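Local coordinates for C-glycoside 3-oxidase (Microbacterium trichothecenolyticum, PDB 7DVE), which oxidises the C3 hydroxyl of the sugar in C-glycosides such as isoorientin and mangiferin, using FAD as cofactor and reducing oxygen to hydrogen peroxide, at residues A[50-56]-A[211-216]; A[167-173]-A[324-329]. The contacts are given in a common frame with arbitrary orientation. Residue numbers count along the deposited sequence, not the author numbering.

In a two-domain flavoenzyme, distant segments must meet, here one pair beside the cofactor and one farther from it. Following the chain, 50-56 comes first, in the loop between strand 37-40 of the parallel FAD-binding sheet and helix 60-69. Next is 167-173, between strand 163-164 and helix 176-183. Contact 1 then closes when 211-216 returns to 50-56, 155 residues on; contact 2 closes when 324-329 meets 167-173, so the two closures cross rather than nest. Contact 1 joins the FAD-binding part to the antiparallel sheet; contact 2 joins the loop after strand 163-164 to the one leading into strand 330-333, both strands of that sheet. They touch where W212 NE1 lies 3.4 Å from L324 CD2.

Contact 1 of 2, residues A[50-56]-A[211-216]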
loop_
_atom_site.group_PDB
_atom_site.type_symbol
_atom_site.label_atom_id
_atom_site.label_comp_id
_atom_site.label_asym_id
_atom_site.label_seq_id
_atom_site.Cartn_x
_atom_site.Cartn_y
_atom_site.Cartn_z
ATOM N N PRO A 50 8.309 -16.236 2.895
ATOM C CA PRO A 50 6.923 -15.810 2.672
ATOM C C PRO A 50 6.794 -14.291 2.667
ATOM O O PRO A 50 7.394 -13.595 3.488
ATOM C CB PRO A 50 6.173 -16.449 3.845
ATOM C CG PRO A 50 6.982 -17.689 4.149
ATOM C CD PRO A 50 8.405 -17.318 3.894
ATOM N N GLY A 51 6.000 -13.779 1.720
ATOM C CA GLY A 51 5.835 -12.355 1.546
ATOM C C GLY A 51 6.894 -11.668 0.709
ATOM O O GLY A 51 6.787 -10.460 0.475
ATOM N N ALA A 52 7.926 -12.375 0.266
ATOM C CA ALA A 52 8.972 -11.729 -0.520
ATOM C C ALA A 52 8.433 -11.312 -1.896
ATOM O O ALA A 52 7.433 -11.834 -2.380
ATOM C CB ALA A 52 10.169 -12.660 -0.661
ATOM N N HIS A 53 9.087 -10.328 -2.509
ATOM C CA HIS A 53 8.612 -9.821 -3.796
ATOM C C HIS A 53 8.766 -10.880 -4.888
ATOM O O HIS A 53 9.746 -11.622 -4.918
ATOM C CB HIS A 53 9.373 -8.550 -4.195
ATOM C CG HIS A 53 8.655 -7.721 -5.216
ATOM N ND1 HIS A 53 8.607 -8.065 -6.552
ATOM C CD2 HIS A 53 7.922 -6.583 -5.094
ATOM C CE1 HIS A 53 7.885 -7.170 -7.209
ATOM N NE2 HIS A 53 7.469 -6.254 -6.351
ATOM N N VAL A 54 7.794 -10.940 -5.802
ATOM C CA VAL A 54 7.885 -11.910 -6.893
ATOM C C VAL A 54 9.154 -11.704 -7.725
ATOM O O VAL A 54 9.708 -12.665 -8.254
ATOM C CB VAL A 54 6.607 -11.885 -7.764
ATOM C CG1 VAL A 54 5.368 -12.288 -6.930
ATOM C CG2 VAL A 54 6.390 -10.517 -8.457
ATOM N N LYS A 55 9.677 -10.485 -7.814
ATOM C CA LYS A 55 10.912 -10.331 -8.582
ATOM C C LYS A 55 12.129 -11.000 -7.928
ATOM O O LYS A 55 13.239 -10.925 -8.474
ATOM C CB LYS A 55 11.200 -8.855 -8.802
ATOM C CG LYS A 55 10.147 -8.129 -9.636
ATOM C CD LYS A 55 10.802 -7.185 -10.654
ATOM C CE LYS A 55 9.762 -6.587 -11.581
ATOM N NZ LYS A 55 10.328 -5.404 -12.274
ATOM N N ASN A 56 11.967 -11.633 -6.770
ATOM C CA ASN A 56 13.002 -12.514 -6.260
ATOM C C ASN A 56 13.070 -13.833 -7.012
ATOM O O ASN A 56 14.029 -14.581 -6.815
ATOM C CB ASN A 56 12.769 -12.800 -4.777
ATOM C CG ASN A 56 13.220 -11.678 -3.898
ATOM O OD1 ASN A 56 14.426 -11.468 -3.699
ATOM N ND2 ASN A 56 12.252 -10.940 -3.344
ATOM N N VAL A 211 16.243 -5.344 -5.267
ATOM C CA VAL A 211 14.872 -5.857 -5.358
ATOM C C VAL A 211 13.988 -5.199 -4.292
ATOM O O VAL A 211 14.457 -4.817 -3.222
ATOM C CB VAL A 211 14.851 -7.401 -5.234
ATOM C CG1 VAL A 211 15.171 -7.831 -3.799
ATOM C CG2 VAL A 211 13.487 -7.946 -5.684
ATOM N N TRP A 212 12.691 -5.073 -4.594
ATOM C CA TRP A 212 11.734 -4.429 -3.684
ATOM C C TRP A 212 11.566 -5.221 -2.383
ATOM O O TRP A 212 11.611 -6.456 -2.363
ATOM C CB TRP A 212 10.357 -4.269 -4.358
ATOM C CG TRP A 212 10.409 -3.569 -5.685
ATOM C CD1 TRP A 212 10.037 -4.080 -6.898
ATOM C CD2 TRP A 212 10.881 -2.235 -5.946
ATOM N NE1 TRP A 212 10.262 -3.160 -7.898
ATOM C CE2 TRP A 212 10.769 -2.016 -7.341
ATOM C CE3 TRP A 212 11.392 -1.208 -5.140
ATOM C CZ2 TRP A 212 11.129 -0.809 -7.941
ATOM C CZ3 TRP A 212 11.756 -0.012 -5.740
ATOM C CH2 TRP A 212 11.625 0.178 -7.131
ATOM N N SER A 213 11.334 -4.484 -1.300
ATOM C CA SER A 213 11.185 -5.013 0.052
ATOM C C SER A 213 9.713 -5.023 0.450
ATOM O O SER A 213 8.989 -4.063 0.189
ATOM C CB SER A 213 11.970 -4.153 1.051
ATOM O OG SER A 213 13.365 -4.232 0.821
ATOM N N GLY A 214 9.274 -6.100 1.097
ATOM C CA GLY A 214 7.876 -6.231 1.469
ATOM C C GLY A 214 7.635 -6.812 2.848
ATOM O O GLY A 214 8.382 -6.520 3.785
ATOM N N SER A 215 6.584 -7.625 3.000
ATOM C CA SER A 215 6.328 -8.248 4.297
ATOM C C SER A 215 7.455 -9.177 4.728
ATOM O O SER A 215 7.579 -9.448 5.924
ATOM C CB SER A 215 5.015 -9.018 4.263
ATOM O OG SER A 215 3.968 -8.129 3.977
ATOM N N ASP A 216 8.262 -9.691 3.790
ATOM C CA ASP A 216 9.456 -10.425 4.185
ATOM C C ASP A 216 10.365 -9.556 5.044
ATOM O O ASP A 216 10.872 -10.004 6.077
ATOM C CB ASP A 216 10.214 -10.915 2.953
ATOM C CG ASP A 216 10.503 -9.793 1.963
ATOM O OD1 ASP A 216 9.662 -8.888 1.858
ATOM O OD2 ASP A 216 11.549 -9.811 1.285
HETATM O O HOH W 1 11.508 -9.026 -1.409
#
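A buried water can join two segments that lack a direct hydrogen bond, here the loop 50-56 and the passage from strand 210-212 into helix 215-224. W212, V211 and D216 bury the most surface here, with H53 close behind. The backbones run in roughly opposite directions: G51 lies by D216 (CA to CA 4.9 Å) and H53 by W212 (CA to CA 6.2 Å). W212 and H53 form an oblique aromatic pair, with centroids of the imidazole and the five-membered indole ring 4.8 Å apart and planes at 54°; W212 CD1 sits over one face of the imidazole, 3.4 Å from H53 NE2. Imidazole ND1 accepts from K55 N (2.9 Å) and NE2 bonds to the carbonyl of W128. V211 fills the adjoining space, its CG2 4.0 Å from K55 CB and its CG1 3.7 Å from N56 OD1, an oxygen bound by R205. D216, in the first turn of helix 215-224, packs its CG 3.5 Å from A52 CA, while its OD1 accepts from N-cap residue G214 N (2.9 Å). G51, at phi 84°, passes so close to S215 and D216 that a side chain would clash. Water 1 sits between, accepting from H53 N (3.0 Å) and N56 ND2 (2.8 Å) and donating to W212 O (2.7 Å) and D216 OD2 (2.8 Å). The side chain of S215 is about 6 Å from FAD, and that of W212 about 4 Å from the side chain of FAD-binding T129. With four hydrogen bonds made, the water satisfies polar groups of both segments beside the flavin site.

Contact 2 of 2, residues A[167-173]-A[324-329]; sequences AFDASPY and LSEYTG
Two loops without regular secondary structure can pack precisely through a few well-placed side chains. Here the segments run antiparallel at first, S171 beside E326 and F168 beside G329 (CA to CA 5.8 and 5.6 Å); Y173 then meets T328 (CA to CA 5.1 Å). F168 to S171 form a type I beta turn, with a weak bond from S171 N to F168 O (3.3 Å). F168, chi1 m and chi2 near -90°, points its ring into the bend of 324-329. G329 CA lies over one face, 3.8 Å from the ring centroid, as a CH-pi contact; S325 O (3.5 Å from F168 CE1) and E326 CA (4.1 Å from F168 CD1) lie at the edge, and L324 CD1 is 4.2 Å from F168 CZ. G329 adopts phi 81°, psi -149°, and a CB there would collide with F168 CB. The contact belongs to the antiparallel-sheet side of this GMC oxidoreductase: F168 also packs on L200 and L210 of neighbouring strands, and Q347 bonds the backbone of S325, Y327 and G329. S171, with chi1 off-rotamer at 95°, donates OG to Y327 O at 2.6 Å. Y327 and T328 turn CA-CB away from 167-173, yet with chi1 m the Y327 ring brings CD1 to 4.3 Å from Y173 CE2, and with chi1 p T328 CG2 comes to 3.9 Å from Y173 CB; the Y173 ring, chi1 m, stacks on F310. E326 has chi1 m and chi2 t; its carboxylate forms a salt bridge with R204, and OE1 accepts weakly from water 2 (3.4 Å), which donates to A167 O (2.9 Å) and accepts from A170 N (2.8 Å).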
loop_
_atom_site.group_PDB
_atom_site.type_symbol
_atom_site.label_atom_id
_atom_site.label_comp_id
_atom_site.label_asym_id
_atom_site.label_seq_id
_atom_site.Cartn_x
_atom_site.Cartn_y
_atom_site.Cartn_z
ATOM N N ALA A 167 20.005 3.575 -3.251
ATOM C CA ALA A 167 20.148 2.293 -3.937
ATOM C C ALA A 167 20.668 2.435 -5.365
ATOM O O ALA A 167 21.394 1.554 -5.851
ATOM C CB ALA A 167 18.804 1.561 -3.944
ATOM N N PHE A 168 20.340 3.538 -6.036
ATOM C CA PHE A 168 20.736 3.783 -7.415
ATOM C C PHE A 168 21.878 4.777 -7.554
ATOM O O PHE A 168 22.145 5.221 -8.670
ATOM C CB PHE A 168 19.541 4.290 -8.221
ATOM C CG PHE A 168 18.435 3.302 -8.335
ATOM C CD1 PHE A 168 18.409 2.391 -9.372
ATOM C CD2 PHE A 168 17.418 3.270 -7.397
ATOM C CE1 PHE A 168 17.389 1.454 -9.471
ATOM C CE2 PHE A 168 16.396 2.341 -7.498
ATOM C CZ PHE A 168 16.392 1.436 -8.543
ATOM N N ASP A 169 22.580 5.130 -6.468
ATOM C CA ASP A 169 23.555 6.220 -6.571
ATOM C C ASP A 169 24.809 5.850 -7.364
ATOM O O ASP A 169 25.554 6.758 -7.750
ATOM C CB ASP A 169 23.981 6.710 -5.188
ATOM C CG ASP A 169 22.976 7.673 -4.564
ATOM O OD1 ASP A 169 21.921 7.955 -5.167
ATOM O OD2 ASP A 169 23.244 8.137 -3.434
ATOM N N ALA A 170 25.077 4.558 -7.601
ATOM C CA ALA A 170 26.271 4.153 -8.347
ATOM C C ALA A 170 26.022 3.965 -9.841
ATOM O O ALA A 170 26.966 3.647 -10.571
ATOM C CB ALA A 170 26.861 2.852 -7.784
ATOM N N SER A 171 24.796 4.153 -10.324
ATOM C CA SER A 171 24.639 3.850 -11.734
ATOM C C SER A 171 25.129 5.020 -12.593
ATOM O O SER A 171 25.145 6.169 -12.145
ATOM C CB SER A 171 23.183 3.545 -12.075
ATOM O OG SER A 171 22.541 4.693 -12.548
ATOM N N PRO A 172 25.531 4.743 -13.837
ATOM C CA PRO A 172 26.031 5.826 -14.705
ATOM C C PRO A 172 25.031 6.954 -14.932
ATOM O O PRO A 172 25.446 8.092 -15.201
ATOM C CB PRO A 172 26.369 5.107 -16.022
ATOM C CG PRO A 172 26.261 3.623 -15.751
ATOM C CD PRO A 172 25.842 3.394 -14.343
ATOM N N TYR A 173 23.731 6.692 -14.821
ATOM C CA TYR A 173 22.730 7.728 -15.024
ATOM C C TYR A 173 22.258 8.353 -13.715
ATOM O O TYR A 173 21.231 9.039 -13.698
ATOM C CB TYR A 173 21.557 7.159 -15.827
ATOM C CG TYR A 173 22.038 6.544 -17.128
ATOM C CD1 TYR A 173 22.746 7.312 -18.058
ATOM C CD2 TYR A 173 21.859 5.184 -17.397
ATOM C CE1 TYR A 173 23.227 6.755 -19.237
ATOM C CE2 TYR A 173 22.334 4.618 -18.587
ATOM C CZ TYR A 173 23.017 5.413 -19.496
ATOM O OH TYR A 173 23.483 4.880 -20.671
ATOM N N LEU A 324 16.116 -5.653 -10.143
ATOM C CA LEU A 324 15.914 -4.482 -10.971
ATOM C C LEU A 324 17.183 -4.137 -11.727
ATOM O O LEU A 324 18.293 -4.514 -11.347
ATOM C CB LEU A 324 15.485 -3.274 -10.138
ATOM C CG LEU A 324 14.449 -3.457 -9.036
ATOM C CD1 LEU A 324 14.408 -2.224 -8.089
ATOM C CD2 LEU A 324 13.125 -3.717 -9.667
ATOM N N SER A 325 16.994 -3.411 -12.815
ATOM C CA SER A 325 18.104 -2.779 -13.486
ATOM C C SER A 325 18.458 -1.486 -12.761
ATOM O O SER A 325 17.719 -0.995 -11.899
ATOM C CB SER A 325 17.733 -2.470 -14.921
ATOM O OG SER A 325 16.692 -1.500 -14.869
ATOM N N GLU A 326 19.592 -0.906 -13.141
ATOM C CA GLU A 326 20.096 0.286 -12.474
ATOM C C GLU A 326 20.327 1.309 -13.561
ATOM O O GLU A 326 21.432 1.410 -14.093
ATOM C CB GLU A 326 21.355 -0.037 -11.651
ATOM C CG GLU A 326 20.977 -1.054 -10.535
ATOM C CD GLU A 326 22.068 -1.353 -9.541
ATOM O OE1 GLU A 326 22.958 -0.507 -9.336
ATOM O OE2 GLU A 326 22.022 -2.456 -8.960
ATOM N N TYR A 327 19.269 2.036 -13.906
ATOM C CA TYR A 327 19.380 3.112 -14.880
ATOM C C TYR A 327 19.223 4.434 -14.141
ATOM O O TYR A 327 20.117 4.799 -13.376
ATOM C CB TYR A 327 18.365 2.942 -16.026
ATOM C CG TYR A 327 18.592 1.657 -16.819
ATOM C CD1 TYR A 327 19.850 1.333 -17.322
ATOM C CD2 TYR A 327 17.557 0.764 -17.050
ATOM C CE1 TYR A 327 20.061 0.161 -18.024
ATOM C CE2 TYR A 327 17.764 -0.410 -17.757
ATOM C CZ TYR A 327 19.004 -0.704 -18.236
ATOM O OH TYR A 327 19.194 -1.878 -18.920
ATOM N N THR A 328 18.122 5.155 -14.342
ATOM C CA THR A 328 17.975 6.476 -13.742
ATOM C C THR A 328 17.394 6.439 -12.336
ATOM O O THR A 328 17.428 7.464 -11.651
ATOM C CB THR A 328 17.084 7.399 -14.608
ATOM O OG1 THR A 328 15.808 6.791 -14.819
ATOM C CG2 THR A 328 17.734 7.724 -15.945
ATOM N N GLY A 329 16.861 5.307 -11.884
ATOM C CA GLY A 329 16.302 5.260 -10.546
ATOM C C GLY A 329 14.894 5.835 -10.471
ATOM O O GLY A 329 14.098 5.757 -11.420
HETATM O O HOH W 2 23.786 2.140 -7.337
#